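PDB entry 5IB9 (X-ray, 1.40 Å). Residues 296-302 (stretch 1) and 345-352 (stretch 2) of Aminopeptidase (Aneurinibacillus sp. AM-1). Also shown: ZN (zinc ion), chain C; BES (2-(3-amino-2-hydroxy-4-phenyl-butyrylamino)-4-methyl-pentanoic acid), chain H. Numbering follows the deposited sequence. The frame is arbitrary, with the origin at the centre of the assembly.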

# COMPACT_ATOMS: atom_id res chain seq x y z
N GLY A 296 -12.55 18.84 -5.48
CA GLY A 296 -12.52 19.11 -4.05
C GLY A 296 -12.86 17.84 -3.25
O GLY A 296 -13.64 16.99 -3.70
N MET A 297 -12.28 17.78 -2.06
CA MET A 297 -12.58 16.72 -1.12
C MET A 297 -12.89 17.42 0.20
O MET A 297 -12.10 18.21 0.74
CB MET A 297 -11.39 15.71 -0.95
CG MET A 297 -11.69 14.47 -0.03
SD MET A 297 -11.39 14.88 1.66
CE MET A 297 -12.08 13.38 2.37
N PHE A 298 -14.12 17.18 0.67
CA PHE A 298 -14.68 17.69 1.97
C PHE A 298 -14.60 16.60 2.98
O PHE A 298 -15.24 15.59 2.84
CB PHE A 298 -16.12 18.13 1.80
CG PHE A 298 -16.34 19.28 0.86
CD1 PHE A 298 -16.81 20.52 1.41
CD2 PHE A 298 -16.15 19.19 -0.53
CE1 PHE A 298 -17.04 21.59 0.57
CE2 PHE A 298 -16.40 20.30 -1.37
CZ PHE A 298 -16.84 21.48 -0.83
N GLN A 299 -13.81 16.75 4.03
CA GLN A 299 -13.71 15.80 5.14
C GLN A 299 -14.49 16.23 6.38
O GLN A 299 -14.37 17.40 6.79
CB GLN A 299 -12.25 15.58 5.51
CG GLN A 299 -12.08 14.71 6.78
CD GLN A 299 -12.45 13.22 6.56
OE1 GLN A 299 -12.78 12.79 5.50
NE2 GLN A 299 -12.28 12.39 7.58
N LEU A 300 -15.41 15.39 6.84
CA LEU A 300 -16.28 15.77 8.03
C LEU A 300 -15.81 14.90 9.19
O LEU A 300 -15.93 13.67 9.17
CB LEU A 300 -17.73 15.37 7.64
CG LEU A 300 -18.34 16.09 6.41
CD1 LEU A 300 -19.50 15.32 5.97
CD2 LEU A 300 -18.95 17.39 7.05
N ASP A 301 -15.22 15.57 10.18
CA ASP A 301 -14.72 14.81 11.39
C ASP A 301 -14.96 15.72 12.59
O ASP A 301 -14.37 16.81 12.66
CB ASP A 301 -13.25 14.59 11.18
CG ASP A 301 -12.63 13.47 12.09
OD1 ASP A 301 -13.33 13.03 13.01
OD2 ASP A 301 -11.54 12.91 11.84
N MET A 302 -15.76 15.21 13.52
CA MET A 302 -16.20 15.91 14.72
C MET A 302 -17.02 17.14 14.43
O MET A 302 -16.54 18.23 14.55
CB MET A 302 -14.98 16.18 15.60
CG MET A 302 -14.47 14.92 16.07
SD MET A 302 -12.88 14.95 16.99
CE MET A 302 -13.26 16.08 18.31
N ARG A 345 -4.28 15.51 10.51
CA ARG A 345 -4.82 14.60 11.52
C ARG A 345 -6.16 13.99 11.12
O ARG A 345 -6.94 13.55 12.02
CB ARG A 345 -4.99 15.24 12.94
CG ARG A 345 -3.70 15.86 13.51
CD ARG A 345 -4.01 16.78 14.77
NE ARG A 345 -4.62 16.03 15.87
CZ ARG A 345 -4.99 16.56 17.03
NH1 ARG A 345 -4.78 17.85 17.29
NH2 ARG A 345 -5.56 15.79 17.96
N SER A 346 -6.51 14.06 9.82
CA SER A 346 -7.81 13.38 9.37
C SER A 346 -7.62 13.08 7.89
O SER A 346 -6.60 13.35 7.31
CB SER A 346 -9.04 14.24 9.68
OG SER A 346 -10.21 13.43 9.60
N ASP A 347 -8.63 12.45 7.32
CA ASP A 347 -8.52 11.86 5.96
C ASP A 347 -8.32 12.88 4.83
O ASP A 347 -7.83 12.45 3.78
CB ASP A 347 -9.76 11.00 5.67
CG ASP A 347 -9.88 9.83 6.66
OD1 ASP A 347 -8.93 9.02 6.73
OD2 ASP A 347 -10.91 9.82 7.40
N HIS A 348 -8.52 14.17 5.08
CA HIS A 348 -8.20 15.16 4.03
C HIS A 348 -6.72 15.12 3.68
O HIS A 348 -6.36 15.44 2.55
CB HIS A 348 -8.65 16.56 4.39
CG HIS A 348 -8.04 17.06 5.66
ND1 HIS A 348 -8.10 16.38 6.88
CD2 HIS A 348 -7.39 18.23 5.88
CE1 HIS A 348 -7.44 17.12 7.79
NE2 HIS A 348 -7.04 18.25 7.21
N GLU A 349 -5.86 14.72 4.62
CA GLU A 349 -4.40 14.62 4.33
C GLU A 349 -4.10 13.63 3.23
O GLU A 349 -3.09 13.78 2.53
CB GLU A 349 -3.73 14.16 5.60
CG GLU A 349 -2.18 14.37 5.58
CD GLU A 349 -1.64 14.22 7.00
OE1 GLU A 349 -2.09 14.89 7.98
OE2 GLU A 349 -0.77 13.40 7.16
N SER A 350 -4.95 12.63 3.05
CA SER A 350 -4.71 11.65 1.97
C SER A 350 -4.95 12.14 0.57
O SER A 350 -4.36 11.63 -0.39
CB SER A 350 -5.57 10.41 2.30
OG SER A 350 -5.19 9.90 3.61
N PHE A 351 -5.84 13.13 0.53
CA PHE A 351 -6.19 13.74 -0.79
C PHE A 351 -5.29 14.93 -1.02
O PHE A 351 -4.88 15.12 -2.17
CB PHE A 351 -7.71 14.03 -0.82
CG PHE A 351 -8.49 12.79 -0.66
CD1 PHE A 351 -8.67 11.93 -1.76
CD2 PHE A 351 -8.87 12.31 0.61
CE1 PHE A 351 -9.27 10.65 -1.60
CE2 PHE A 351 -9.49 11.07 0.77
CZ PHE A 351 -9.69 10.23 -0.36
N HIS A 352 -5.00 15.76 -0.03
CA HIS A 352 -4.00 16.80 -0.22
C HIS A 352 -2.68 16.19 -0.77
O HIS A 352 -2.04 16.82 -1.65
CB HIS A 352 -3.80 17.49 1.10
CG HIS A 352 -2.74 18.51 1.02
ND1 HIS A 352 -3.03 19.81 0.66
CD2 HIS A 352 -1.42 18.44 1.29
CE1 HIS A 352 -1.90 20.51 0.68
NE2 HIS A 352 -0.91 19.69 0.97
ZN ZN C . -11.91 11.66 13.75
N2 BES H . -10.69 13.77 14.57
C1 BES H . -9.31 13.43 14.90
C6 BES H . -8.42 14.58 14.43
C7 BES H . -8.49 15.91 15.17
C8 BES H . -8.64 16.00 16.58
C12 BES H . -8.36 17.09 14.41
C9 BES H . -8.67 17.27 17.19
C11 BES H . -8.39 18.37 15.03
C10 BES H . -8.55 18.45 16.42
C2 BES H . -8.92 12.11 14.24
O2 BES H . -10.05 11.30 14.55
C3 BES H . -7.71 11.63 14.98
O3 BES H . -7.85 11.33 16.16
N1 BES H . -6.59 11.66 14.36
C4 BES H . -5.36 11.28 15.07
C13 BES H . -4.28 11.43 14.02
C14 BES H . -4.42 10.48 12.82
C15 BES H . -3.17 10.73 11.99
C16 BES H . -4.61 9.01 13.18
C5 BES H . -4.97 12.26 16.17
O1 BES H . -4.15 11.89 17.05
O4 BES H . -5.42 13.42 16.21

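A short relay of polar side chains ties this contact to the metal site. Asp301 grips the zinc through both carboxylate oxygens, OD1 at 2.1 Å and OD2 at 2.3 Å, and its OD2 also accepts a hydrogen bond from Ser346 OG at 2.7 Å. The hydroxyl donates to Asp301 OD2 and, through a lone pair on the same oxygen, accepts a hydrogen bond from Gln299 NE2, 3.1 Å from Ser346 OG. The same amide nitrogen reaches Asp347 OD2 at 2.9 Å in a weak, bent hydrogen bond, so one buried glutamine addresses two successive residues of the loop.

Strand 296-300 runs nearly antiparallel to the helix that runs on to His352, at 164°, with axes 8.9 Å apart at closest approach. Strand alternation points Met297 and Gln299 toward the second stretch, and Asp301 continues the pattern just past the strand, while Phe298 and Leu300 point away.

Moving back along the strand, the chemistry turns apolar. Gln299 CB packs against His348 CB at 3.9 Å, a contact between methylenes, while the amide of Gln299 takes the polar bonds. Met297 then lays CG over the face of the Phe351 ring, 3.6 Å from CD2, a CH-pi contact, with its sulfur sitting obliquely to the ring. The contact divides: Met297 packs on Phe351 at one end, and directional bonds gather toward the metal at the other.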